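Local coordinates for universal stress protein (Archaeoglobus fulgidus, PDB 3LOQ), which belongs to the universal stress protein A family and binds AMP, its precise cellular function being unknown, at residues N34-V38 against A128-R132; L27-L31 against I53-V58; P113-I118 against S144-V149; A84-L88 against V104-F108. One frame throughout, in Å; residues are numbered along the deposited sequence.

Interaction 1 (N34-V38 against A128-R132); sequences NSFKV and AMGSR. With AMP (adenosine monophosphate), chain C.
AMP O3P is gripped twice by Arg132, whose side chain lies alongside that of Asn34 and points the same way. The backbone N of Arg132 donates to O3P at 3.0 Å with a nearly straight angle of 167°, and its NH1 reaches the same oxygen at 2.9 Å. A chi1 of 63°, with CG between the backbone N and the carbonyl carbon, starts an extended chain that passes the phosphate, and Gly143 O takes NH2, which helps to fix the turn of the guanidinium. Asn34 ND2 gives a weak, bent bond to the ribose O3' (2.7 Å, 118°) and lies 3.2 Å from Ser131 N, two donors that do not bond to each other. Replacing Asn34 by an alanine would probably leave O3' without this donor and open a gap beside Ser131. Gly130 CA lies 4.4 Å from Ser35 CA; a CB on Gly130 would run into Asn34 O. Deeper in, Val38 CG1 packs on Ala128 CB at 3.5 Å, and the CE of selenomethionine Met129 touches the ribose O4' at 3.3 Å. Strand 126-130 thus runs into the glycine-rich G-2X-G-9X-G(S/T) nucleotide-binding sequence of universal stress proteins, here Gly130, Gly133, Gly143 and Ser144.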
loop_
_atom_site.group_PDB
_atom_site.type_symbol
_atom_site.label_atom_id
_atom_site.label_comp_id
_atom_site.label_asym_id
_atom_site.label_seq_id
_atom_site.Cartn_x
_atom_site.Cartn_y
_atom_site.Cartn_z
ATOM N N ASN A 34 14.055 -4.981 1.679
ATOM C CA ASN A 34 12.713 -4.486 2.000
ATOM C C ASN A 34 11.818 -4.361 0.765
ATOM O O ASN A 34 10.616 -4.627 0.827
ATOM C CB ASN A 34 12.735 -3.204 2.861
ATOM C CG ASN A 34 12.995 -1.942 2.050
ATOM O OD1 ASN A 34 14.114 -1.410 2.045
ATOM N ND2 ASN A 34 11.960 -1.445 1.375
ATOM N N SER A 35 12.407 -4.034 -0.377
ATOM C CA SER A 35 11.612 -3.934 -1.603
ATOM C C SER A 35 11.030 -5.281 -2.077
ATOM O O SER A 35 10.034 -5.310 -2.812
ATOM C CB SER A 35 12.411 -3.257 -2.732
ATOM O OG SER A 35 13.335 -4.151 -3.337
ATOM N N PHE A 36 11.639 -6.383 -1.656
ATOM C CA PHE A 36 11.220 -7.723 -2.093
ATOM C C PHE A 36 10.175 -8.388 -1.197
ATOM O O PHE A 36 9.702 -9.486 -1.516
ATOM C CB PHE A 36 12.431 -8.671 -2.177
ATOM C CG PHE A 36 13.435 -8.288 -3.225
ATOM C CD1 PHE A 36 14.743 -8.742 -3.152
ATOM C CD2 PHE A 36 13.071 -7.484 -4.285
ATOM C CE1 PHE A 36 15.673 -8.398 -4.125
ATOM C CE2 PHE A 36 13.990 -7.138 -5.257
ATOM C CZ PHE A 36 15.294 -7.594 -5.180
ATOM N N LYS A 37 9.858 -7.775 -0.057
ATOM C CA LYS A 37 8.865 -8.361 0.852
ATOM C C LYS A 37 7.572 -8.626 0.104
ATOM O O LYS A 37 6.908 -9.644 0.330
ATOM C CB LYS A 37 8.606 -7.453 2.068
ATOM C CG LYS A 37 9.800 -7.290 2.982
ATOM C CD LYS A 37 10.222 -8.646 3.556
ATOM C CE LYS A 37 11.459 -8.555 4.443
ATOM N NZ LYS A 37 11.872 -9.906 4.919
ATOM N N VAL A 38 7.223 -7.718 -0.807
ATOM C CA VAL A 38 5.982 -7.841 -1.570
ATOM C C VAL A 38 5.914 -9.207 -2.248
ATOM O O VAL A 38 4.830 -9.784 -2.414
ATOM C CB VAL A 38 5.888 -6.767 -2.662
ATOM C CG1 VAL A 38 4.441 -6.583 -3.095
ATOM C CG2 VAL A 38 6.482 -5.452 -2.173
ATOM N N ALA A 128 2.498 -1.619 -5.241
ATOM C CA ALA A 128 2.854 -2.407 -4.065
ATOM C C ALA A 128 4.330 -2.213 -3.855
ATOM O O ALA A 128 5.123 -2.471 -4.758
ATOM C CB ALA A 128 2.541 -3.880 -4.295
HETATM N N MSE A 129 4.718 -1.730 -2.683
HETATM C CA MSE A 129 6.118 -1.402 -2.483
HETATM C C MSE A 129 6.526 -1.633 -1.042
HETATM O O MSE A 129 5.672 -1.840 -0.183
HETATM C CB MSE A 129 6.408 0.035 -2.911
HETATM C CG MSE A 129 5.765 1.092 -2.014
HETATM SE SE MSE A 129 5.927 2.892 -2.788
HETATM C CE MSE A 129 7.867 3.098 -2.776
ATOM N N GLY A 130 7.835 -1.625 -0.793
ATOM C CA GLY A 130 8.363 -1.788 0.549
ATOM C C GLY A 130 8.580 -0.445 1.226
ATOM O O GLY A 130 8.274 0.606 0.666
ATOM N N SER A 131 9.094 -0.488 2.446
ATOM C CA SER A 131 9.527 0.700 3.150
ATOM C C SER A 131 10.563 0.242 4.176
ATOM O O SER A 131 10.455 -0.855 4.722
ATOM C CB SER A 131 8.346 1.361 3.850
ATOM O OG SER A 131 8.791 2.300 4.820
ATOM N N ARG A 132 11.567 1.062 4.448
ATOM C CA ARG A 132 12.566 0.641 5.419
ATOM C C ARG A 132 12.086 0.900 6.853
ATOM O O ARG A 132 12.797 0.629 7.825
ATOM C CB ARG A 132 13.948 1.241 5.121
ATOM C CG ARG A 132 14.012 2.737 5.201
ATOM C CD ARG A 132 15.299 3.280 4.586
ATOM N NE ARG A 132 15.564 4.627 5.091
ATOM C CZ ARG A 132 14.900 5.720 4.708
ATOM N NH1 ARG A 132 13.935 5.621 3.798
ATOM N NH2 ARG A 132 15.201 6.909 5.237
HETATM P P AMP C . 11.475 4.343 1.801
HETATM O O1P AMP C . 10.277 5.118 2.287
HETATM O O2P AMP C . 12.454 5.093 0.916
HETATM O O3P AMP C . 12.128 3.515 2.883
HETATM O "O5'" AMP C . 10.830 3.257 0.796
HETATM C "C5'" AMP C . 11.684 2.271 0.223
HETATM C "C4'" AMP C . 11.008 1.788 -1.032
HETATM O "O4'" AMP C . 11.060 2.804 -2.036
HETATM C "C3'" AMP C . 11.755 0.640 -1.656
HETATM O "O3'" AMP C . 11.304 -0.568 -1.078
HETATM C "C2'" AMP C . 11.329 0.731 -3.099
HETATM O "O2'" AMP C . 10.042 0.122 -3.183
HETATM C "C1'" AMP C . 11.170 2.217 -3.334
HETATM N N9 AMP C . 12.407 2.715 -3.973
HETATM C C8 AMP C . 13.393 3.387 -3.349
HETATM N N7 AMP C . 14.393 3.697 -4.214
HETATM C C5 AMP C . 14.041 3.209 -5.423
HETATM C C6 AMP C . 14.635 3.184 -6.769
HETATM N N6 AMP C . 15.833 3.762 -7.004
HETATM N N1 AMP C . 13.947 2.579 -7.751
HETATM C C2 AMP C . 12.750 2.007 -7.533
HETATM N N3 AMP C . 12.148 1.994 -6.338
HETATM C C4 AMP C . 12.731 2.574 -5.264
#

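Interaction 2 (L27-L31 against I53-V58); sequences LPTDL and IGVLFV. With AMP (adenosine monophosphate), chain C.
Neighbouring parallel strands of a beta-alpha-beta unit meet here, Leu27 pairing with Val55 and Pro28 with Leu56. Leu27 N donates to Gly54 O at 2.8 Å; Leu56 N returns a bond to Leu27 O at 2.9 Å; and Thr29 N continues the ladder to Leu56 O at 2.7 Å. Further on, Thr29 O meets the edge of the Phe57 ring at CD1 (3.1 Å), and Leu31 CG approaches the same ring obliquely, its side chain at about a right angle to that of Phe57. The hydroxyl of Thr29, with OG1 anti to the backbone N (chi1 177°), accepts from Leu31 N at 2.7 Å, an ST turn, and has Ser35 OG as a second partner, while CG2 rests on Val55 CG1. As in other nucleotide-binding alpha/beta folds, these carboxy-terminal strand ends form the ligand site, and here they hold the adenine. Val58 N donates to N1 at 3.1 Å, and adenine N6 donates to Val58 O at 2.9 Å in an almost straight line (176°), a pairing that reads the base through backbone atoms. Asp30 CB lies over the purine face, 3.4 Å from C5, and its OD2 is hydrogen-bonded to Ser32 OG. A glycine at Asp30 would probably uncover this side of the base and leave Ser32 without its carboxylate partner. Pro28 CB adds a second apolar touch, beside adenine N3.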
loop_
_atom_site.group_PDB
_atom_site.type_symbol
_atom_site.label_atom_id
_atom_site.label_comp_id
_atom_site.label_asym_id
_atom_site.label_seq_id
_atom_site.Cartn_x
_atom_site.Cartn_y
_atom_site.Cartn_z
ATOM N N LEU A 27 5.407 -2.641 -9.332
ATOM C CA LEU A 27 6.321 -3.003 -8.248
ATOM C C LEU A 27 7.673 -2.285 -8.366
ATOM O O LEU A 27 8.559 -2.728 -9.098
ATOM C CB LEU A 27 6.504 -4.528 -8.182
ATOM C CG LEU A 27 7.665 -5.124 -7.369
ATOM C CD1 LEU A 27 7.776 -4.475 -6.024
ATOM C CD2 LEU A 27 7.533 -6.631 -7.219
ATOM N N PRO A 28 7.837 -1.169 -7.644
ATOM C CA PRO A 28 9.117 -0.456 -7.663
ATOM C C PRO A 28 10.149 -1.242 -6.881
ATOM O O PRO A 28 9.786 -1.886 -5.901
ATOM C CB PRO A 28 8.807 0.840 -6.898
ATOM C CG PRO A 28 7.330 0.910 -6.802
ATOM C CD PRO A 28 6.870 -0.510 -6.757
ATOM N N THR A 29 11.408 -1.208 -7.304
ATOM C CA THR A 29 12.465 -1.821 -6.515
ATOM C C THR A 29 13.808 -1.105 -6.656
ATOM O O THR A 29 14.229 -0.736 -7.760
ATOM C CB THR A 29 12.647 -3.321 -6.843
ATOM O OG1 THR A 29 13.754 -3.841 -6.092
ATOM C CG2 THR A 29 12.895 -3.522 -8.335
ATOM N N ASP A 30 14.455 -0.894 -5.520
ATOM C CA ASP A 30 15.840 -0.449 -5.486
ATOM C C ASP A 30 16.745 -1.649 -5.185
ATOM O O ASP A 30 17.901 -1.493 -4.780
ATOM C CB ASP A 30 16.013 0.628 -4.419
ATOM C CG ASP A 30 15.656 0.126 -3.023
ATOM O OD1 ASP A 30 16.004 0.822 -2.036
ATOM O OD2 ASP A 30 15.045 -0.969 -2.915
ATOM N N LEU A 31 16.201 -2.851 -5.365
ATOM C CA LEU A 31 16.950 -4.098 -5.166
ATOM C C LEU A 31 17.200 -4.436 -3.690
ATOM O O LEU A 31 17.931 -5.374 -3.386
ATOM C CB LEU A 31 18.302 -4.059 -5.901
ATOM C CG LEU A 31 18.308 -3.606 -7.356
ATOM C CD1 LEU A 31 19.691 -3.764 -7.970
ATOM C CD2 LEU A 31 17.241 -4.362 -8.161
ATOM N N ILE A 53 2.565 -8.067 -13.336
ATOM C CA ILE A 53 3.349 -7.166 -12.516
ATOM C C ILE A 53 4.440 -6.489 -13.327
ATOM O O ILE A 53 5.255 -7.155 -13.972
ATOM C CB ILE A 53 3.993 -7.916 -11.363
ATOM C CG1 ILE A 53 2.925 -8.360 -10.363
ATOM C CG2 ILE A 53 5.040 -7.047 -10.699
ATOM C CD1 ILE A 53 3.465 -9.256 -9.287
ATOM N N GLY A 54 4.456 -5.162 -13.296
ATOM C CA GLY A 54 5.558 -4.417 -13.878
ATOM C C GLY A 54 6.596 -4.114 -12.817
ATOM O O GLY A 54 6.273 -3.509 -11.797
ATOM N N VAL A 55 7.837 -4.546 -13.046
ATOM C CA VAL A 55 8.931 -4.295 -12.113
ATOM C C VAL A 55 9.752 -3.079 -12.535
ATOM O O VAL A 55 10.334 -3.062 -13.616
ATOM C CB VAL A 55 9.863 -5.518 -11.991
ATOM C CG1 VAL A 55 10.939 -5.254 -10.944
ATOM C CG2 VAL A 55 9.066 -6.748 -11.622
ATOM N N LEU A 56 9.799 -2.070 -11.667
ATOM C CA LEU A 56 10.413 -0.786 -11.987
ATOM C C LEU A 56 11.636 -0.474 -11.125
ATOM O O LEU A 56 11.550 -0.352 -9.896
ATOM C CB LEU A 56 9.394 0.340 -11.827
ATOM C CG LEU A 56 9.882 1.754 -12.171
ATOM C CD1 LEU A 56 10.184 1.865 -13.662
ATOM C CD2 LEU A 56 8.884 2.838 -11.742
ATOM N N PHE A 57 12.780 -0.348 -11.780
ATOM C CA PHE A 57 14.002 0.025 -11.105
ATOM C C PHE A 57 14.412 1.384 -11.620
ATOM O O PHE A 57 14.488 1.606 -12.814
ATOM C CB PHE A 57 15.118 -0.980 -11.373
ATOM C CG PHE A 57 16.476 -0.512 -10.894
ATOM C CD1 PHE A 57 16.814 -0.578 -9.552
ATOM C CD2 PHE A 57 17.406 -0.001 -11.788
ATOM C CE1 PHE A 57 18.054 -0.155 -9.103
ATOM C CE2 PHE A 57 18.657 0.426 -11.349
ATOM C CZ PHE A 57 18.982 0.352 -10.005
ATOM N N VAL A 58 14.682 2.302 -10.719
ATOM C CA VAL A 58 15.033 3.643 -11.137
ATOM C C VAL A 58 16.484 3.898 -10.759
ATOM O O VAL A 58 16.907 3.585 -9.638
ATOM C CB VAL A 58 14.102 4.678 -10.473
ATOM C CG1 VAL A 58 14.491 6.101 -10.853
ATOM C CG2 VAL A 58 12.640 4.383 -10.843
HETATM P P AMP C . 11.475 4.343 1.801
HETATM O O1P AMP C . 10.277 5.118 2.287
HETATM O O2P AMP C . 12.454 5.093 0.916
HETATM O O3P AMP C . 12.128 3.515 2.883
HETATM O "O5'" AMP C . 10.830 3.257 0.796
HETATM C "C5'" AMP C . 11.684 2.271 0.223
HETATM C "C4'" AMP C . 11.008 1.788 -1.032
HETATM O "O4'" AMP C . 11.060 2.804 -2.036
HETATM C "C3'" AMP C . 11.755 0.640 -1.656
HETATM O "O3'" AMP C . 11.304 -0.568 -1.078
HETATM C "C2'" AMP C . 11.329 0.731 -3.099
HETATM O "O2'" AMP C . 10.042 0.122 -3.183
HETATM C "C1'" AMP C . 11.170 2.217 -3.334
HETATM N N9 AMP C . 12.407 2.715 -3.973
HETATM C C8 AMP C . 13.393 3.387 -3.349
HETATM N N7 AMP C . 14.393 3.697 -4.214
HETATM C C5 AMP C . 14.041 3.209 -5.423
HETATM C C6 AMP C . 14.635 3.184 -6.769
HETATM N N6 AMP C . 15.833 3.762 -7.004
HETATM N N1 AMP C . 13.947 2.579 -7.751
HETATM C C2 AMP C . 12.750 2.007 -7.533
HETATM N N3 AMP C . 12.148 1.994 -6.338
HETATM C C4 AMP C . 12.731 2.574 -5.264
#

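Interaction 3 (P113-I118 against S144-V149); sequences PVVEII and SVSEGV. With AMP (adenosine monophosphate), chain C.
Val114 and Val149 lie where two helices of the alpha/beta fold, 113-118 and 145-149, pass each other with axes 8.9 Å apart and a crossing angle of -45°; the start of the second is a phosphate-binding helix N-terminus. Val114 straddles the backbone of this helix. Its CG1, anti to its own N, presses on Gly148 C at 3.6 Å, while CG2 leans on the Val145 carbonyl in room that a CB on Gly148 would take. Ile117 is extended at chi2 (160°), which carries CD1 out to Val145 CG1 at 3.6 Å and on to the adenine N3; its other branch, CG2, meets Val149 CG2 at 3.8 Å, the two side chains crossing at about a right angle. Ile118 instead bends at chi2 (-67°) and turns CD1 back onto Val149 O at 3.7 Å. Val145 uses both branches as well: CG1 faces Ile117 and the ribose O4', and CG2 touches adenine C8. Pro113 packs over the purine from the same side. At the N-cap, Ser144 OG lies anti to its backbone N, where it donates to AMP O1P at 2.6 Å and accepts from Glu147 N at 3.1 Å. Ser146 OG, placed between its backbone N and carbonyl carbon, donates to O1P too, joined there by Ser146 N. The neighbouring phosphate oxygen, O2P, takes the bond from Val145 N at 2.9 Å.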
loop_
_atom_site.group_PDB
_atom_site.type_symbol
_atom_site.label_atom_id
_atom_site.label_comp_id
_atom_site.label_asym_id
_atom_site.label_seq_id
_atom_site.Cartn_x
_atom_site.Cartn_y
_atom_site.Cartn_z
ATOM N N PRO A 113 13.412 8.742 -7.963
ATOM C CA PRO A 113 12.536 7.571 -7.877
ATOM C C PRO A 113 11.070 7.939 -7.666
ATOM O O PRO A 113 10.206 7.334 -8.304
ATOM C CB PRO A 113 13.102 6.790 -6.687
ATOM C CG PRO A 113 14.558 7.206 -6.638
ATOM C CD PRO A 113 14.575 8.647 -7.064
ATOM N N VAL A 114 10.777 8.917 -6.816
ATOM C CA VAL A 114 9.376 9.243 -6.545
ATOM C C VAL A 114 8.640 9.682 -7.809
ATOM O O VAL A 114 7.544 9.196 -8.111
ATOM C CB VAL A 114 9.220 10.324 -5.462
ATOM C CG1 VAL A 114 7.763 10.780 -5.382
ATOM C CG2 VAL A 114 9.696 9.804 -4.118
ATOM N N VAL A 115 9.253 10.604 -8.540
ATOM C CA VAL A 115 8.683 11.095 -9.787
ATOM C C VAL A 115 8.534 9.979 -10.809
ATOM O O VAL A 115 7.507 9.860 -11.460
ATOM C CB VAL A 115 9.550 12.209 -10.393
ATOM C CG1 VAL A 115 9.066 12.564 -11.803
ATOM C CG2 VAL A 115 9.532 13.426 -9.487
ATOM N N GLU A 116 9.558 9.149 -10.952
ATOM C CA GLU A 116 9.492 8.085 -11.952
ATOM C C GLU A 116 8.465 7.007 -11.601
ATOM O O GLU A 116 7.826 6.440 -12.487
ATOM C CB GLU A 116 10.872 7.478 -12.222
ATOM C CG GLU A 116 11.893 8.470 -12.788
ATOM C CD GLU A 116 11.403 9.195 -14.041
ATOM O OE1 GLU A 116 10.628 8.604 -14.827
ATOM O OE2 GLU A 116 11.797 10.365 -14.240
ATOM N N ILE A 117 8.301 6.731 -10.310
ATOM C CA ILE A 117 7.326 5.744 -9.898
ATOM C C ILE A 117 5.932 6.267 -10.204
ATOM O O ILE A 117 5.133 5.581 -10.834
ATOM C CB ILE A 117 7.452 5.351 -8.399
ATOM C CG1 ILE A 117 8.722 4.502 -8.174
ATOM C CG2 ILE A 117 6.208 4.563 -7.972
ATOM C CD1 ILE A 117 9.240 4.437 -6.730
ATOM N N ILE A 118 5.642 7.488 -9.765
ATOM C CA ILE A 118 4.332 8.070 -10.012
ATOM C C ILE A 118 4.068 8.126 -11.518
ATOM O O ILE A 118 2.982 7.808 -11.982
ATOM C CB ILE A 118 4.227 9.491 -9.442
ATOM C CG1 ILE A 118 4.358 9.471 -7.923
ATOM C CG2 ILE A 118 2.888 10.123 -9.841
ATOM C CD1 ILE A 118 3.216 8.802 -7.271
ATOM N N SER A 144 12.381 9.655 1.843
ATOM C CA SER A 144 11.514 8.494 1.915
ATOM C C SER A 144 10.773 8.410 0.601
ATOM O O SER A 144 9.902 9.248 0.317
ATOM C CB SER A 144 10.508 8.646 3.051
ATOM O OG SER A 144 9.610 7.546 3.068
ATOM N N VAL A 145 11.149 7.430 -0.213
ATOM C CA VAL A 145 10.498 7.184 -1.489
ATOM C C VAL A 145 9.059 6.744 -1.275
ATOM O O VAL A 145 8.169 7.148 -2.028
ATOM C CB VAL A 145 11.269 6.143 -2.331
ATOM C CG1 VAL A 145 10.517 5.825 -3.616
ATOM C CG2 VAL A 145 12.685 6.675 -2.647
ATOM N N SER A 146 8.817 5.964 -0.225
ATOM C CA SER A 146 7.466 5.465 0.014
ATOM C C SER A 146 6.542 6.603 0.435
ATOM O O SER A 146 5.395 6.667 -0.013
ATOM C CB SER A 146 7.441 4.296 1.020
ATOM O OG SER A 146 7.730 4.704 2.349
ATOM N N GLU A 147 7.030 7.522 1.263
ATOM C CA GLU A 147 6.203 8.681 1.614
ATOM C C GLU A 147 5.940 9.598 0.416
ATOM O O GLU A 147 4.827 10.092 0.240
ATOM C CB GLU A 147 6.790 9.462 2.793
ATOM C CG GLU A 147 6.561 8.777 4.140
ATOM C CD GLU A 147 5.083 8.628 4.506
ATOM O OE1 GLU A 147 4.377 9.667 4.539
ATOM O OE2 GLU A 147 4.635 7.477 4.778
ATOM N N GLY A 148 6.959 9.820 -0.408
ATOM C CA GLY A 148 6.794 10.598 -1.626
ATOM C C GLY A 148 5.703 10.003 -2.513
ATOM O O GLY A 148 4.792 10.709 -2.932
ATOM N N VAL A 149 5.804 8.707 -2.801
ATOM C CA VAL A 149 4.816 8.010 -3.619
ATOM C C VAL A 149 3.432 8.106 -2.978
ATOM O O VAL A 149 2.449 8.419 -3.651
ATOM C CB VAL A 149 5.201 6.513 -3.835
ATOM C CG1 VAL A 149 4.069 5.720 -4.539
ATOM C CG2 VAL A 149 6.464 6.418 -4.633
HETATM P P AMP C . 11.475 4.343 1.801
HETATM O O1P AMP C . 10.277 5.118 2.287
HETATM O O2P AMP C . 12.454 5.093 0.916
HETATM O O3P AMP C . 12.128 3.515 2.883
HETATM O "O5'" AMP C . 10.830 3.257 0.796
HETATM C "C5'" AMP C . 11.684 2.271 0.223
HETATM C "C4'" AMP C . 11.008 1.788 -1.032
HETATM O "O4'" AMP C . 11.060 2.804 -2.036
HETATM C "C3'" AMP C . 11.755 0.640 -1.656
HETATM O "O3'" AMP C . 11.304 -0.568 -1.078
HETATM C "C2'" AMP C . 11.329 0.731 -3.099
HETATM O "O2'" AMP C . 10.042 0.122 -3.183
HETATM C "C1'" AMP C . 11.170 2.217 -3.334
HETATM N N9 AMP C . 12.407 2.715 -3.973
HETATM C C8 AMP C . 13.393 3.387 -3.349
HETATM N N7 AMP C . 14.393 3.697 -4.214
HETATM C C5 AMP C . 14.041 3.209 -5.423
HETATM C C6 AMP C . 14.635 3.184 -6.769
HETATM N N6 AMP C . 15.833 3.762 -7.004
HETATM N N1 AMP C . 13.947 2.579 -7.751
HETATM C C2 AMP C . 12.750 2.007 -7.533
HETATM N N3 AMP C . 12.148 1.994 -6.338
HETATM C C4 AMP C . 12.731 2.574 -5.264
#

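Interaction 4 (A84-L88 against V104-F108); sequences AEEVL and VIKPF
The Phe108 ring receives helix 84-88 obliquely: Ala84 CB lies 3.8 Å from CZ, Leu88 CD1 3.7 Å from CE2, and the carboxylate oxygen OE1 of Glu85 is more distant, at 4.2 Å from CE1. The ring also forms an edge-to-face pair with Phe57 of strand 52-60, so it touches both helix and sheet. The Leu88 and Phe108 side chains point at each other from opposite directions. Leu88 CG is anti to the carbonyl carbon (chi1 -66°), and the extended chain sets CD1 between Phe108 and Val104, whose CG1 is 3.7 Å away. Val104, at the end of strand 101-104, and Phe108, past the cis peptide before Pro107, therefore share a single methyl group of the helix. On the solvent side Lys106, bent at chi3 (149°), brings NZ to 3.9 Å from Glu85 OE1, a long salt bridge in which the two chains pass at a slant. The contact thus joins one side of helix 75-97 to the segment leading from strand 101-104 to strand 110-111. Its apolar inner part probably does most of the holding, while the exposed ion pair, too long for a tight bond, is likely to add only a loose electrostatic attraction.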
loop_
_atom_site.group_PDB
_atom_site.type_symbol
_atom_site.label_atom_id
_atom_site.label_comp_id
_atom_site.label_asym_id
_atom_site.label_seq_id
_atom_site.Cartn_x
_atom_site.Cartn_y
_atom_site.Cartn_z
ATOM N N ALA A 84 21.131 -3.976 -11.528
ATOM C CA ALA A 84 19.738 -4.362 -11.763
ATOM C C ALA A 84 19.624 -5.606 -12.656
ATOM O O ALA A 84 18.805 -6.505 -12.403
ATOM C CB ALA A 84 18.941 -3.194 -12.356
ATOM N N GLU A 85 20.458 -5.663 -13.690
ATOM C CA GLU A 85 20.379 -6.749 -14.663
ATOM C C GLU A 85 20.828 -8.097 -14.099
ATOM O O GLU A 85 20.425 -9.150 -14.587
ATOM C CB GLU A 85 21.134 -6.384 -15.942
ATOM C CG GLU A 85 20.276 -5.595 -16.921
ATOM C CD GLU A 85 21.091 -4.751 -17.878
ATOM O OE1 GLU A 85 20.485 -4.089 -18.753
ATOM O OE2 GLU A 85 22.335 -4.742 -17.747
ATOM N N GLU A 86 21.647 -8.055 -13.057
ATOM C CA GLU A 86 22.010 -9.257 -12.324
ATOM C C GLU A 86 20.873 -9.745 -11.426
ATOM O O GLU A 86 20.703 -10.949 -11.228
ATOM C CB GLU A 86 23.255 -9.001 -11.475
ATOM C CG GLU A 86 24.530 -8.994 -12.290
ATOM C CD GLU A 86 25.775 -8.883 -11.439
ATOM O OE1 GLU A 86 25.815 -8.016 -10.529
ATOM O OE2 GLU A 86 26.716 -9.667 -11.693
ATOM N N VAL A 87 20.104 -8.807 -10.875
ATOM C CA VAL A 87 19.141 -9.141 -9.834
ATOM C C VAL A 87 17.710 -9.284 -10.348
ATOM O O VAL A 87 17.045 -10.280 -10.062
ATOM C CB VAL A 87 19.213 -8.130 -8.677
ATOM C CG1 VAL A 87 18.035 -8.305 -7.718
ATOM C CG2 VAL A 87 20.550 -8.282 -7.950
ATOM N N LEU A 88 17.254 -8.306 -11.126
ATOM C CA LEU A 88 15.878 -8.291 -11.619
ATOM C C LEU A 88 15.388 -9.602 -12.278
ATOM O O LEU A 88 14.220 -9.962 -12.134
ATOM C CB LEU A 88 15.653 -7.083 -12.546
ATOM C CG LEU A 88 15.752 -5.714 -11.854
ATOM C CD1 LEU A 88 15.494 -4.580 -12.835
ATOM C CD2 LEU A 88 14.785 -5.633 -10.694
ATOM N N VAL A 104 9.881 -6.625 -16.735
ATOM C CA VAL A 104 10.899 -5.747 -16.200
ATOM C C VAL A 104 10.881 -4.509 -17.070
ATOM O O VAL A 104 11.167 -4.578 -18.267
ATOM C CB VAL A 104 12.254 -6.417 -16.224
ATOM C CG1 VAL A 104 13.352 -5.449 -15.781
ATOM C CG2 VAL A 104 12.217 -7.675 -15.333
ATOM N N ILE A 105 10.501 -3.378 -16.478
ATOM C CA ILE A 105 10.330 -2.159 -17.258
ATOM C C ILE A 105 11.661 -1.597 -17.739
ATOM O O ILE A 105 12.615 -1.412 -16.964
ATOM C CB ILE A 105 9.512 -1.097 -16.517
ATOM C CG1 ILE A 105 8.089 -1.624 -16.276
ATOM C CG2 ILE A 105 9.457 0.172 -17.347
ATOM C CD1 ILE A 105 7.261 -0.825 -15.280
ATOM N N LYS A 106 11.723 -1.362 -19.042
ATOM C CA LYS A 106 12.950 -0.918 -19.678
ATOM C C LYS A 106 12.646 0.115 -20.750
ATOM O O LYS A 106 11.562 0.093 -21.350
ATOM C CB LYS A 106 13.720 -2.115 -20.245
ATOM C CG LYS A 106 14.410 -2.935 -19.156
ATOM C CD LYS A 106 15.176 -4.117 -19.697
ATOM C CE LYS A 106 16.385 -4.416 -18.818
ATOM N NZ LYS A 106 16.954 -5.754 -19.106
ATOM N N PRO A 107 13.581 1.055 -20.961
ATOM C CA PRO A 107 14.840 1.159 -20.212
ATOM C C PRO A 107 14.634 1.656 -18.779
ATOM O O PRO A 107 13.558 2.175 -18.456
ATOM C CB PRO A 107 15.615 2.209 -21.008
ATOM C CG PRO A 107 14.540 3.103 -21.552
ATOM C CD PRO A 107 13.441 2.148 -21.944
ATOM N N PHE A 108 15.647 1.496 -17.931
ATOM C CA PHE A 108 15.571 2.000 -16.562
ATOM C C PHE A 108 15.566 3.515 -16.560
ATOM O O PHE A 108 16.524 4.139 -17.001
ATOM C CB PHE A 108 16.762 1.539 -15.736
ATOM C CG PHE A 108 16.959 0.059 -15.729
ATOM C CD1 PHE A 108 18.223 -0.480 -15.894
ATOM C CD2 PHE A 108 15.884 -0.798 -15.556
ATOM C CE1 PHE A 108 18.407 -1.853 -15.888
ATOM C CE2 PHE A 108 16.064 -2.173 -15.554
ATOM C CZ PHE A 108 17.326 -2.697 -15.722
#

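Interactions 1 and 2 are both buried; interaction 2 pairs strands 24-28 and 52-60, while interaction 1 sets a loop against the neighbouring strand 126-130, and a probable hydrogen bond between the Ser35 and Thr29 hydroxyls joins them. Interaction 3, partly buried, joins two helices, touching interaction 2 where Ile117 meets Pro28 and interaction 1 where Val145 and Ser146 meet Met129. These three share AMP: 27-31 with 53-58 reads the base, 34-38 with 128-132 holds sugar and phosphate, and 144-149 completes the phosphate site. Interaction 4 lies farther out, away from the nucleotide; its segments meet through apolar contacts and a long ion pair, unlike the backbone ladder of interaction 2, to which a probable Ile105 N to Val55 O bond ties it.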